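Local coordinates for peridinin-chlorophyll A protein (PDB 2C9E) that probably serves as a water-soluble light-harvesting antenna for blue-green light, holding peridinin, chlorophyll a and a galactolipid within an all-helical shell, at residues Gln43-Val54 / Lys108-Pro117; Met217-Val228 / Ala285-Asn293. One frame throughout, in Å; residues are numbered along the deposited sequence.

Interaction 1: Gln43-Val54 / Lys108-Pro117; sequences QAALAVEKLLEV and KFAALRTAFP. With PID (peridinin), chain E.
Ala-47 presses its methyl onto the ring of Phe-116, CB lying 3.3 Å from the ring centroid and nearly on the ring normal (11° off), a close CH-pi contact. Phe-116 is turned there by its first torsion (-76°): its CB sets off away from helix 41-55, yet the ring swings back beneath Ala-47, and Val-48 CG2 approaches CE2 obliquely. Apolar packing continues at both ends. Pro-117 slides past Gln-43 and rests CG on Ala-44 CB, while Val-54 divides its methyls between two partners, CG1 3.6 Å from Phe-109 CD2 and CG2 packing on Leu-112 CD1. In this all-helical pigment protein the contact joins helix 41-55 to helix 106-111 and the chain after it, and together they line a peridinin pocket: Leu-51 CD1 lies 3.5 Å from C20 of the polyene, and the Phe-109 ring turns a face to C17. Polar contacts border this packing: Gln-43, extended with CG anti to N (chi1 -165°), donates from NE2 to Ala-115 O at 3.2 Å, from above the carbonyl plane; a water also donates to this oxygen. A second water accepts from Lys-108 NZ and donates to Glu-53 OE1, atoms 5.1 Å apart.

Interaction 2: Met217-Val228 / Ala285-Asn293; sequences MMADGIDKTLEV and ALLTAFPGN. With MG (magnesium ion), chain L; DGD (digalactosyl diacyl glycerol (dgdg)), chain K.
Helix 215-231 runs past segment 285-293, which links helix 280-285 to helix 293-302, with CA atoms nearest at Gly-221 and Ala-289, 4.8 Å apart. At that point the Phe-290 ring lies against the helix: Gly-221 CA sits over one face, 3.9 Å from the ring centroid and offset toward the rim, in a CH-pi contact. With only hydrogens on Gly-221 CA, the ring can settle directly against the backbone of the helix. Three groups meet the ring's edge in its plane. Met-218, bent at its second and third torsions, brings SD to 3.6 Å from Phe-290 CD2 as a Met-aromatic contact, Ile-222 sets CD1 beside CE2, and Thr-225 OG1 lies 3.2 Å from CZ. That hydroxyl, beside its own backbone N (chi1 -62°), donates to Gly-221 O, which also takes the helical bond from Thr-225 N; the two donors come from opposite faces of the carbonyl plane. At one end Val-228 CG2 and Leu-286 CD1 meet tip to tip; at the other, Met-217 and Pro-291 slide past one another. A water donates to both Asp-220 OD2 and Ala-289 O, and Lys-224 NZ forms a salt bridge with the same carboxylate oxygen at 2.7 Å. Asp-223 grips magnesium through both carboxylate oxygens, sharing the metal with Ser-71 and Asp-75. Asn-293 ND2 donates to Leu-287 O and to the galactolipid carbonyl O1A. Phe-290 to Asn-293 form a type II beta turn, with Gly-292 as N-cap of helix 293-302, and both end residues line the chlorophyll a and galactolipid sites.

Overall arrangement
Interactions 1 and 2 follow one another along the chain, one in each of its two peridinin-chlorophyll-binding sequence repeats, and lie on opposite sides of its centre. Their own centres are 26 Å apart and their nearest atoms about 13 Å, so they do not touch; bound pigments relate them instead. One chlorophyll a is lined by Val-48 and Leu-52 of interaction 1 together with Phe-290 and Asn-293 of interaction 2, and the other by Phe-116 together with Ile-222 and Leu-226. Each contact therefore contributes to both chlorophyll sites. In each, a helix packs against a Phe-Pro pair, consistent with two related halves; the magnesium ligand Asp-223 belongs to interaction 2.

Interaction 1: Gln43-Val54 / Lys108-Pro117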
loop_
_atom_site.group_PDB
_atom_site.type_symbol
_atom_site.label_atom_id
_atom_site.label_comp_id
_atom_site.label_asym_id
_atom_site.label_seq_id
_atom_site.Cartn_x
_atom_site.Cartn_y
_atom_site.Cartn_z
ATOM N N GLN A 43 6.533 -11.059 -12.283
ATOM C CA GLN A 43 6.670 -9.666 -12.649
ATOM C C GLN A 43 5.922 -8.801 -11.624
ATOM O O GLN A 43 6.404 -7.739 -11.223
ATOM C CB GLN A 43 6.096 -9.409 -14.046
ATOM C CG GLN A 43 6.546 -8.043 -14.619
ATOM C CD GLN A 43 5.841 -7.626 -15.935
ATOM O OE1 GLN A 43 5.371 -8.489 -16.713
ATOM N NE2 GLN A 43 5.787 -6.291 -16.196
ATOM N N ALA A 44 4.748 -9.267 -11.203
ATOM C CA ALA A 44 3.950 -8.545 -10.199
ATOM C C ALA A 44 4.713 -8.479 -8.881
ATOM O O ALA A 44 4.760 -7.430 -8.227
ATOM C CB ALA A 44 2.584 -9.251 -9.995
ATOM N N ALA A 45 5.338 -9.577 -8.482
ATOM C CA ALA A 45 6.069 -9.575 -7.187
ATOM C C ALA A 45 7.324 -8.670 -7.249
ATOM O O ALA A 45 7.640 -7.928 -6.280
ATOM C CB ALA A 45 6.447 -11.072 -6.779
ATOM N N LEU A 46 8.030 -8.704 -8.388
ATOM C CA LEU A 46 9.201 -7.834 -8.577
ATOM C C LEU A 46 8.742 -6.368 -8.582
ATOM O O LEU A 46 9.406 -5.494 -8.008
ATOM C CB LEU A 46 9.895 -8.127 -9.915
ATOM C CG LEU A 46 11.075 -7.230 -10.301
ATOM C CD1 LEU A 46 12.152 -7.178 -9.161
ATOM C CD2 LEU A 46 11.710 -7.816 -11.578
ATOM N N ALA A 47 7.604 -6.093 -9.203
ATOM C CA ALA A 47 7.108 -4.712 -9.222
ATOM C C ALA A 47 6.877 -4.202 -7.822
ATOM O O ALA A 47 7.183 -3.072 -7.494
ATOM C CB ALA A 47 5.817 -4.621 -10.017
ATOM N N VAL A 48 6.316 -5.039 -6.973
ATOM C CA VAL A 48 6.045 -4.602 -5.602
ATOM C C VAL A 48 7.376 -4.327 -4.894
ATOM O O VAL A 48 7.496 -3.361 -4.122
ATOM C CB VAL A 48 5.261 -5.653 -4.871
ATOM C CG1 VAL A 48 5.290 -5.395 -3.349
ATOM C CG2 VAL A 48 3.878 -5.659 -5.401
ATOM N N GLU A 49 8.360 -5.186 -5.160
ATOM C CA GLU A 49 9.672 -4.998 -4.604
ATOM C C GLU A 49 10.233 -3.613 -5.057
ATOM O O GLU A 49 10.860 -2.901 -4.276
ATOM C CB GLU A 49 10.636 -6.094 -5.101
ATOM C CG GLU A 49 12.004 -5.967 -4.501
ATOM C CD GLU A 49 13.072 -6.778 -5.224
ATOM O OE1 GLU A 49 12.816 -7.931 -5.618
ATOM O OE2 GLU A 49 14.200 -6.258 -5.366
ATOM N N LYS A 50 10.031 -3.246 -6.310
ATOM C CA LYS A 50 10.554 -1.961 -6.790
ATOM C C LYS A 50 9.765 -0.828 -6.179
ATOM O O LYS A 50 10.305 0.231 -5.830
ATOM C CB LYS A 50 10.510 -1.922 -8.330
ATOM C CG LYS A 50 11.470 -2.947 -8.950
ATOM C CD LYS A 50 11.337 -3.033 -10.421
ATOM C CE LYS A 50 12.609 -3.571 -11.019
ATOM N NZ LYS A 50 13.834 -2.853 -10.448
ATOM N N LEU A 51 8.470 -1.030 -6.030
ATOM C CA LEU A 51 7.650 0.021 -5.417
ATOM C C LEU A 51 8.155 0.410 -3.978
ATOM O O LEU A 51 8.235 1.611 -3.575
ATOM C CB LEU A 51 6.203 -0.480 -5.371
ATOM C CG LEU A 51 5.157 0.469 -4.795
ATOM C CD1 LEU A 51 4.942 1.638 -5.760
ATOM C CD2 LEU A 51 3.835 -0.330 -4.535
ATOM N N LEU A 52 8.442 -0.614 -3.186
ATOM C CA LEU A 52 8.907 -0.415 -1.826
ATOM C C LEU A 52 10.315 0.181 -1.850
ATOM O O LEU A 52 10.624 1.089 -1.050
ATOM C CB LEU A 52 8.908 -1.759 -1.108
ATOM C CG LEU A 52 7.533 -2.429 -0.898
ATOM C CD1 LEU A 52 7.688 -3.825 -0.154
ATOM C CD2 LEU A 52 6.644 -1.498 -0.120
ATOM N N GLU A 53 11.184 -0.314 -2.749
ATOM C CA GLU A 53 12.533 0.267 -2.833
ATOM C C GLU A 53 12.420 1.782 -3.148
ATOM O O GLU A 53 13.062 2.604 -2.472
ATOM C CB GLU A 53 13.363 -0.444 -3.898
ATOM C CG GLU A 53 13.791 -1.845 -3.493
ATOM C CD GLU A 53 14.262 -2.702 -4.681
ATOM O OE1 GLU A 53 13.921 -2.397 -5.846
ATOM O OE2 GLU A 53 14.967 -3.705 -4.466
ATOM N N VAL A 54 11.570 2.166 -4.110
ATOM C CA VAL A 54 11.451 3.597 -4.425
ATOM C C VAL A 54 10.988 4.362 -3.209
ATOM O O VAL A 54 11.516 5.438 -2.889
ATOM C CB VAL A 54 10.469 3.882 -5.660
ATOM C CG1 VAL A 54 10.422 5.377 -6.005
ATOM C CG2 VAL A 54 10.987 3.149 -6.877
ATOM N N LYS A 108 14.714 5.147 -10.349
ATOM C CA LYS A 108 13.868 4.116 -9.733
ATOM C C LYS A 108 12.393 4.522 -9.799
ATOM O O LYS A 108 11.511 3.690 -10.073
ATOM C CB LYS A 108 14.280 3.882 -8.272
ATOM C CG LYS A 108 15.613 3.184 -8.169
ATOM C CD LYS A 108 16.153 3.256 -6.761
ATOM C CE LYS A 108 17.469 2.484 -6.688
ATOM N NZ LYS A 108 17.244 1.158 -7.335
ATOM N N PHE A 109 12.128 5.804 -9.574
ATOM C CA PHE A 109 10.766 6.238 -9.624
ATOM C C PHE A 109 10.194 6.121 -11.016
ATOM O O PHE A 109 9.089 5.575 -11.210
ATOM C CB PHE A 109 10.606 7.677 -9.148
ATOM C CG PHE A 109 9.175 8.053 -8.940
ATOM C CD1 PHE A 109 8.379 8.463 -10.024
ATOM C CD2 PHE A 109 8.605 7.935 -7.670
ATOM C CE1 PHE A 109 7.021 8.754 -9.847
ATOM C CE2 PHE A 109 7.247 8.220 -7.467
ATOM C CZ PHE A 109 6.449 8.634 -8.563
ATOM N N ALA A 110 10.923 6.654 -11.991
ATOM C CA ALA A 110 10.446 6.608 -13.387
ATOM C C ALA A 110 10.274 5.165 -13.870
ATOM O O ALA A 110 9.469 4.879 -14.775
ATOM C CB ALA A 110 11.414 7.337 -14.306
ATOM N N ALA A 111 11.023 4.250 -13.275
ATOM C CA ALA A 111 10.892 2.874 -13.710
ATOM C C ALA A 111 9.579 2.202 -13.279
ATOM O O ALA A 111 9.206 1.195 -13.841
ATOM C CB ALA A 111 12.084 2.059 -13.256
ATOM N N LEU A 112 8.859 2.765 -12.325
ATOM C CA LEU A 112 7.602 2.135 -11.936
ATOM C C LEU A 112 6.562 2.141 -13.029
ATOM O O LEU A 112 5.601 1.342 -12.985
ATOM C CB LEU A 112 7.037 2.771 -10.664
ATOM C CG LEU A 112 7.803 2.159 -9.475
ATOM C CD1 LEU A 112 7.619 3.015 -8.175
ATOM C CD2 LEU A 112 7.248 0.724 -9.242
ATOM N N ARG A 113 6.733 3.023 -14.025
ATOM C CA ARG A 113 5.783 3.126 -15.143
ATOM C C ARG A 113 5.608 1.829 -15.915
ATOM O O ARG A 113 4.528 1.514 -16.380
ATOM C CB ARG A 113 6.265 4.189 -16.145
ATOM C CG ARG A 113 5.371 4.365 -17.390
ATOM C CD ARG A 113 5.886 5.535 -18.231
ATOM N NE ARG A 113 7.151 5.158 -18.887
ATOM C CZ ARG A 113 7.234 4.513 -20.049
ATOM N NH1 ARG A 113 6.100 4.174 -20.722
ATOM N NH2 ARG A 113 8.454 4.182 -20.533
ATOM N N THR A 114 6.692 1.088 -16.084
ATOM C CA THR A 114 6.682 -0.159 -16.849
ATOM C C THR A 114 6.898 -1.389 -15.975
ATOM O O THR A 114 7.090 -2.486 -16.491
ATOM C CB THR A 114 7.829 -0.141 -17.931
ATOM O OG1 THR A 114 9.109 -0.067 -17.273
ATOM C CG2 THR A 114 7.736 1.092 -18.810
ATOM N N ALA A 115 6.884 -1.233 -14.665
ATOM C CA ALA A 115 7.128 -2.373 -13.807
ATOM C C ALA A 115 5.974 -3.358 -13.596
ATOM O O ALA A 115 6.184 -4.576 -13.572
ATOM C CB ALA A 115 7.651 -1.884 -12.471
ATOM N N PHE A 116 4.757 -2.869 -13.459
ATOM C CA PHE A 116 3.626 -3.778 -13.226
ATOM C C PHE A 116 3.087 -4.453 -14.492
ATOM O O PHE A 116 3.023 -3.852 -15.530
ATOM C CB PHE A 116 2.474 -3.032 -12.505
ATOM C CG PHE A 116 2.746 -2.812 -11.045
ATOM C CD1 PHE A 116 3.411 -1.671 -10.610
ATOM C CD2 PHE A 116 2.456 -3.816 -10.124
ATOM C CE1 PHE A 116 3.801 -1.543 -9.272
ATOM C CE2 PHE A 116 2.832 -3.710 -8.803
ATOM C CZ PHE A 116 3.506 -2.588 -8.359
ATOM N N PRO A 117 2.726 -5.737 -14.415
ATOM C CA PRO A 117 2.204 -6.412 -15.616
ATOM C C PRO A 117 0.925 -5.873 -16.225
ATOM O O PRO A 117 -0.056 -5.572 -15.523
ATOM C CB PRO A 117 2.021 -7.862 -15.159
ATOM C CG PRO A 117 1.869 -7.741 -13.677
ATOM C CD PRO A 117 2.960 -6.724 -13.352
HETATM C C1 PID E . 7.133 9.427 -21.227
HETATM C C2 PID E . 7.198 10.160 -22.569
HETATM C C3 PID E . 8.024 11.439 -22.419
HETATM C C4 PID E . 7.321 12.325 -21.388
HETATM C C5 PID E . 7.407 11.754 -19.967
HETATM C C6 PID E . 7.197 10.230 -19.922
HETATM C C7 PID E . 6.572 9.746 -18.771
HETATM C C8 PID E . 7.197 9.055 -17.734
HETATM C C9 PID E . 6.500 8.614 -16.608
HETATM C C10 PID E . 5.143 8.794 -16.364
HETATM C C11 PID E . 7.016 7.957 -15.567
HETATM C C12 PID E . 6.040 7.736 -14.682
HETATM C C13 PID E . 6.214 7.182 -13.414
HETATM C C14 PID E . 5.227 6.956 -12.450
HETATM C C15 PID E . 5.613 6.429 -11.214
HETATM C C16 PID E . 4.790 6.182 -10.114
HETATM C C17 PID E . 5.352 5.737 -8.918
HETATM C C18 PID E . 4.597 5.557 -7.760
HETATM C C19 PID E . 5.170 5.185 -6.543
HETATM C C20 PID E . 4.388 5.076 -5.392
HETATM C C21 PID E . 4.848 4.764 -4.111
HETATM C C22 PID E . 3.944 4.711 -3.051
HETATM C C23 PID E . 4.250 4.447 -1.802
HETATM C C24 PID E . 4.555 4.192 -0.553
HETATM C C25 PID E . 4.894 5.296 0.464
HETATM C C26 PID E . 6.243 4.986 1.118
HETATM C C27 PID E . 6.330 3.561 1.683
HETATM C C28 PID E . 6.011 2.515 0.607
HETATM C C29 PID E . 4.649 2.740 -0.059
HETATM C C30 PID E . 8.171 3.871 3.195
HETATM C C31 PID E . 9.644 3.649 3.545
HETATM C CM1 PID E . 6.315 8.134 -21.269
HETATM C CM2 PID E . 6.337 12.486 -19.154
HETATM C CM3 PID E . 8.778 12.114 -19.385
HETATM C CM4 PID E . 3.772 7.359 -12.705
HETATM C CM5 PID E . 6.335 4.487 -3.862
HETATM C CM6 PID E . 4.982 6.662 -0.224
HETATM C CM7 PID E . 3.824 5.375 1.556
HETATM C CM8 PID E . 4.478 1.774 -1.232
HETATM O O1 PID E . 8.304 9.451 -20.403
HETATM O O2 PID E . 8.096 12.124 -23.674
HETATM O O3 PID E . 4.333 9.359 -17.098
HETATM O O4 PID E . 4.858 8.240 -15.151
HETATM O O5 PID E . 3.619 2.501 0.901
HETATM O O6 PID E . 7.704 3.321 2.039
HETATM O O7 PID E . 7.451 4.536 3.939
HETATM O O HOH W 1 8.536 -6.121 -13.285
HETATM O O HOH W 2 14.772 -0.358 -7.295
#

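Interaction 2: Met217-Val228 / Ala285-Asn293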
loop_
_atom_site.group_PDB
_atom_site.type_symbol
_atom_site.label_atom_id
_atom_site.label_comp_id
_atom_site.label_asym_id
_atom_site.label_seq_id
_atom_site.Cartn_x
_atom_site.Cartn_y
_atom_site.Cartn_z
ATOM N N MET A 217 -17.607 2.581 4.043
ATOM C CA MET A 217 -16.913 1.906 5.119
ATOM C C MET A 217 -15.460 1.608 4.690
ATOM O O MET A 217 -14.508 1.643 5.526
ATOM C CB MET A 217 -17.635 0.611 5.530
ATOM C CG MET A 217 -16.958 0.007 6.741
ATOM S SD MET A 217 -17.760 -1.361 7.431
ATOM C CE MET A 217 -19.134 -0.443 8.156
ATOM N N MET A 218 -15.285 1.319 3.405
ATOM C CA MET A 218 -13.926 1.029 2.889
ATOM C C MET A 218 -13.029 2.300 2.945
ATOM O O MET A 218 -11.843 2.250 3.386
ATOM C CB MET A 218 -14.043 0.491 1.459
ATOM C CG MET A 218 -12.712 0.263 0.720
ATOM S SD MET A 218 -11.607 -0.941 1.453
ATOM C CE MET A 218 -12.335 -2.523 1.044
ATOM N N ALA A 219 -13.586 3.448 2.498
ATOM C CA ALA A 219 -12.804 4.708 2.553
ATOM C C ALA A 219 -12.444 4.990 4.028
ATOM O O ALA A 219 -11.343 5.470 4.357
ATOM C CB ALA A 219 -13.628 5.913 1.964
ATOM N N ASP A 220 -13.375 4.689 4.918
ATOM C CA ASP A 220 -13.137 4.930 6.332
ATOM C C ASP A 220 -12.066 4.010 6.848
ATOM O O ASP A 220 -11.239 4.385 7.685
ATOM C CB ASP A 220 -14.402 4.718 7.170
ATOM C CG ASP A 220 -14.167 5.119 8.617
ATOM O OD1 ASP A 220 -13.936 6.321 8.826
ATOM O OD2 ASP A 220 -14.154 4.258 9.531
ATOM N N GLY A 221 -12.106 2.777 6.370
ATOM C CA GLY A 221 -11.083 1.826 6.766
ATOM C C GLY A 221 -9.718 2.303 6.291
ATOM O O GLY A 221 -8.731 2.264 7.030
ATOM N N ILE A 222 -9.653 2.774 5.049
ATOM C CA ILE A 222 -8.360 3.241 4.524
ATOM C C ILE A 222 -7.876 4.414 5.350
ATOM O O ILE A 222 -6.687 4.524 5.683
ATOM C CB ILE A 222 -8.461 3.722 3.071
ATOM C CG1 ILE A 222 -8.862 2.541 2.151
ATOM C CG2 ILE A 222 -7.137 4.405 2.657
ATOM C CD1 ILE A 222 -7.869 1.346 2.187
ATOM N N ASP A 223 -8.810 5.311 5.649
ATOM C CA ASP A 223 -8.491 6.496 6.408
ATOM C C ASP A 223 -7.959 6.132 7.786
ATOM O O ASP A 223 -6.943 6.678 8.213
ATOM C CB ASP A 223 -9.728 7.379 6.545
ATOM C CG ASP A 223 -9.380 8.748 7.028
ATOM O OD1 ASP A 223 -8.186 9.085 6.885
ATOM O OD2 ASP A 223 -10.261 9.483 7.530
ATOM N N LYS A 224 -8.637 5.212 8.481
ATOM C CA LYS A 224 -8.179 4.808 9.810
ATOM C C LYS A 224 -6.817 4.175 9.733
ATOM O O LYS A 224 -6.009 4.302 10.669
ATOM C CB LYS A 224 -9.176 3.825 10.452
ATOM C CG LYS A 224 -10.351 4.512 11.241
ATOM C CD LYS A 224 -11.317 3.479 11.751
ATOM C CE LYS A 224 -12.424 4.111 12.593
ATOM N NZ LYS A 224 -13.123 5.238 11.854
ATOM N N THR A 225 -6.560 3.462 8.629
ATOM C CA THR A 225 -5.271 2.790 8.454
ATOM C C THR A 225 -4.156 3.826 8.274
ATOM O O THR A 225 -3.051 3.694 8.816
ATOM C CB THR A 225 -5.355 1.831 7.227
ATOM O OG1 THR A 225 -6.347 0.838 7.487
ATOM C CG2 THR A 225 -4.061 1.111 6.977
ATOM N N LEU A 226 -4.421 4.852 7.475
ATOM C CA LEU A 226 -3.428 5.880 7.286
ATOM C C LEU A 226 -3.188 6.582 8.639
ATOM O O LEU A 226 -2.074 6.826 9.020
ATOM C CB LEU A 226 -3.917 6.887 6.237
ATOM C CG LEU A 226 -4.036 6.342 4.822
ATOM C CD1 LEU A 226 -4.101 7.562 3.874
ATOM C CD2 LEU A 226 -2.822 5.409 4.484
ATOM N N GLU A 227 -4.278 6.876 9.339
ATOM C CA GLU A 227 -4.293 7.537 10.648
ATOM C C GLU A 227 -3.394 6.713 11.557
ATOM O O GLU A 227 -2.487 7.266 12.173
ATOM C CB GLU A 227 -5.764 7.602 11.136
ATOM C CG GLU A 227 -6.077 8.237 12.509
ATOM C CD GLU A 227 -7.546 7.945 13.010
ATOM O OE1 GLU A 227 -8.520 8.006 12.204
ATOM O OE2 GLU A 227 -7.731 7.670 14.215
ATOM N N VAL A 228 -3.612 5.397 11.648
ATOM C CA VAL A 228 -2.736 4.533 12.474
ATOM C C VAL A 228 -1.275 4.610 12.010
ATOM O O VAL A 228 -0.342 4.642 12.837
ATOM C CB VAL A 228 -3.181 3.057 12.429
ATOM C CG1 VAL A 228 -2.074 2.154 12.829
ATOM C CG2 VAL A 228 -4.337 2.854 13.358
ATOM N N ALA A 285 -8.278 -1.446 16.616
ATOM C CA ALA A 285 -9.545 -1.167 15.972
ATOM C C ALA A 285 -9.604 -1.441 14.466
ATOM O O ALA A 285 -10.684 -1.572 13.926
ATOM C CB ALA A 285 -9.985 0.303 16.264
ATOM N N LEU A 286 -8.466 -1.509 13.780
ATOM C CA LEU A 286 -8.510 -1.764 12.344
ATOM C C LEU A 286 -9.156 -3.128 12.059
ATOM O O LEU A 286 -9.768 -3.342 10.989
ATOM C CB LEU A 286 -7.108 -1.686 11.749
ATOM C CG LEU A 286 -6.455 -0.300 11.859
ATOM C CD1 LEU A 286 -5.175 -0.230 11.068
ATOM C CD2 LEU A 286 -7.416 0.727 11.331
ATOM N N LEU A 287 -9.056 -4.035 13.029
ATOM C CA LEU A 287 -9.651 -5.335 12.869
ATOM C C LEU A 287 -11.100 -5.206 12.406
ATOM O O LEU A 287 -11.563 -5.993 11.559
ATOM C CB LEU A 287 -9.577 -6.124 14.179
ATOM C CG LEU A 287 -9.934 -7.616 14.223
ATOM C CD1 LEU A 287 -11.378 -7.812 14.381
ATOM C CD2 LEU A 287 -9.467 -8.302 12.973
ATOM N N THR A 288 -11.834 -4.219 12.911
ATOM C CA THR A 288 -13.234 -4.134 12.490
ATOM C C THR A 288 -13.531 -2.924 11.623
ATOM O O THR A 288 -14.680 -2.550 11.491
ATOM C CB THR A 288 -14.199 -4.088 13.684
ATOM O OG1 THR A 288 -13.906 -2.925 14.440
ATOM C CG2 THR A 288 -14.042 -5.316 14.582
ATOM N N ALA A 289 -12.498 -2.368 10.987
ATOM C CA ALA A 289 -12.657 -1.175 10.173
ATOM C C ALA A 289 -13.046 -1.379 8.738
ATOM O O ALA A 289 -13.681 -0.519 8.171
ATOM C CB ALA A 289 -11.375 -0.312 10.242
ATOM N N PHE A 290 -12.664 -2.494 8.132
ATOM C CA PHE A 290 -12.985 -2.734 6.723
ATOM C C PHE A 290 -14.262 -3.546 6.491
ATOM O O PHE A 290 -14.628 -4.396 7.284
ATOM C CB PHE A 290 -11.793 -3.428 6.034
ATOM C CG PHE A 290 -10.621 -2.539 5.875
ATOM C CD1 PHE A 290 -9.749 -2.306 6.947
ATOM C CD2 PHE A 290 -10.455 -1.826 4.714
ATOM C CE1 PHE A 290 -8.733 -1.356 6.843
ATOM C CE2 PHE A 290 -9.446 -0.878 4.593
ATOM C CZ PHE A 290 -8.578 -0.637 5.669
ATOM N N PRO A 291 -14.959 -3.282 5.387
ATOM C CA PRO A 291 -16.182 -4.076 5.170
ATOM C C PRO A 291 -15.837 -5.525 4.788
ATOM O O PRO A 291 -14.828 -5.764 4.151
ATOM C CB PRO A 291 -16.900 -3.313 4.068
ATOM C CG PRO A 291 -15.756 -2.730 3.281
ATOM C CD PRO A 291 -14.762 -2.272 4.331
ATOM N N GLY A 292 -16.661 -6.467 5.241
ATOM C CA GLY A 292 -16.454 -7.882 4.969
ATOM C C GLY A 292 -15.172 -8.546 5.481
ATOM O O GLY A 292 -14.799 -9.576 4.991
ATOM N N ASN A 293 -14.487 -7.991 6.469
ATOM C CA ASN A 293 -13.267 -8.633 6.910
ATOM C C ASN A 293 -13.454 -9.943 7.642
ATOM O O ASN A 293 -12.655 -10.842 7.473
ATOM C CB ASN A 293 -12.428 -7.692 7.773
ATOM C CG ASN A 293 -11.069 -8.275 8.100
ATOM O OD1 ASN A 293 -10.355 -8.759 7.200
ATOM N ND2 ASN A 293 -10.686 -8.227 9.397
HETATM MG MG MG L . -8.531 11.343 7.946
HETATM C C1A DGD K . -6.914 -9.481 10.424
HETATM C C2A DGD K . -6.173 -8.853 9.235
HETATM C C3A DGD K . -6.982 -7.760 8.524
HETATM C C4A DGD K . -7.067 -6.455 9.342
HETATM C C5A DGD K . -7.476 -5.270 8.472
HETATM C C6A DGD K . -6.464 -4.123 8.287
HETATM C C7A DGD K . -5.001 -4.519 8.115
HETATM C C8A DGD K . -4.328 -3.836 6.887
HETATM C C9A DGD K . -2.975 -4.534 6.561
HETATM C CAA DGD K . -3.064 -5.617 5.494
HETATM C CBA DGD K . -2.015 -5.469 4.337
HETATM C CCA DGD K . -0.849 -4.426 4.587
HETATM C CDA DGD K . -1.068 -3.185 3.708
HETATM C CEA DGD K . 0.087 -2.230 3.688
HETATM C CFA DGD K . 1.115 -2.410 2.540
HETATM C CGA DGD K . 1.957 -1.093 2.409
HETATM C CHA DGD K . 2.714 -0.967 1.071
HETATM C CIA DGD K . 1.827 -1.211 -0.174
HETATM O O1A DGD K . -8.142 -9.712 10.308
HETATM C C1B DGD K . -5.350 -13.344 12.387
HETATM C C2B DGD K . -4.553 -14.254 13.344
HETATM C C3B DGD K . -3.980 -15.478 12.623
HETATM C C4B DGD K . -3.219 -16.424 13.555
HETATM C C5B DGD K . -2.433 -17.489 12.764
HETATM C C6B DGD K . -3.322 -18.329 11.806
HETATM C C7B DGD K . -2.579 -18.677 10.524
HETATM C C8B DGD K . -1.965 -17.442 9.836
HETATM C C9B DGD K . -0.929 -17.878 8.794
HETATM C CAB DGD K . -0.699 -16.822 7.675
HETATM C CBB DGD K . 0.350 -17.262 6.680
HETATM C CCB DGD K . 1.763 -16.811 7.010
HETATM C CDB DGD K . 1.904 -15.305 7.206
HETATM C CEB DGD K . 1.796 -14.912 8.705
HETATM C CFB DGD K . 1.088 -13.579 8.773
HETATM C CGB DGD K . 0.318 -13.380 9.977
HETATM C CHB DGD K . -1.079 -13.884 9.850
HETATM C CIB DGD K . -1.853 -13.391 11.062
HETATM O O1B DGD K . -4.873 -13.045 11.262
HETATM O O1G DGD K . -6.122 -10.268 11.244
HETATM C C1G DGD K . -6.727 -10.825 12.391
HETATM C C2G DGD K . -7.315 -12.166 11.929
HETATM O O2G DGD K . -6.673 -13.310 12.530
HETATM C C3G DGD K . -8.808 -12.224 12.306
HETATM O O3G DGD K . -8.886 -12.023 13.733
HETATM C C1D DGD K . -9.392 -13.139 14.460
HETATM C C2D DGD K . -9.177 -12.790 15.940
HETATM O O2D DGD K . -7.774 -12.654 16.213
HETATM C C3D DGD K . -9.767 -13.924 16.792
HETATM O O3D DGD K . -9.635 -13.613 18.172
HETATM C C4D DGD K . -11.250 -14.107 16.450
HETATM O O4D DGD K . -11.992 -12.983 16.915
HETATM C C5D DGD K . -11.416 -14.227 14.919
HETATM O O5D DGD K . -13.330 -15.582 15.051
HETATM C C6D DGD K . -12.883 -14.330 14.592
HETATM O O6D DGD K . -10.857 -13.121 14.225
HETATM C C1E DGD K . -14.427 -15.398 15.963
HETATM C C2E DGD K . -14.693 -16.729 16.708
HETATM O O2E DGD K . -13.489 -17.148 17.375
HETATM C C3E DGD K . -15.063 -17.818 15.690
HETATM O O3E DGD K . -15.544 -18.969 16.383
HETATM C C4E DGD K . -16.096 -17.319 14.616
HETATM O O4E DGD K . -17.412 -17.253 15.176
HETATM C C5E DGD K . -15.683 -15.923 14.085
HETATM O O6E DGD K . -15.555 -14.987 15.173
HETATM C C6E DGD K . -16.703 -15.410 13.065
HETATM O O5E DGD K . -16.321 -14.172 12.478
HETATM O O HOH W 3 -14.812 1.726 9.686
#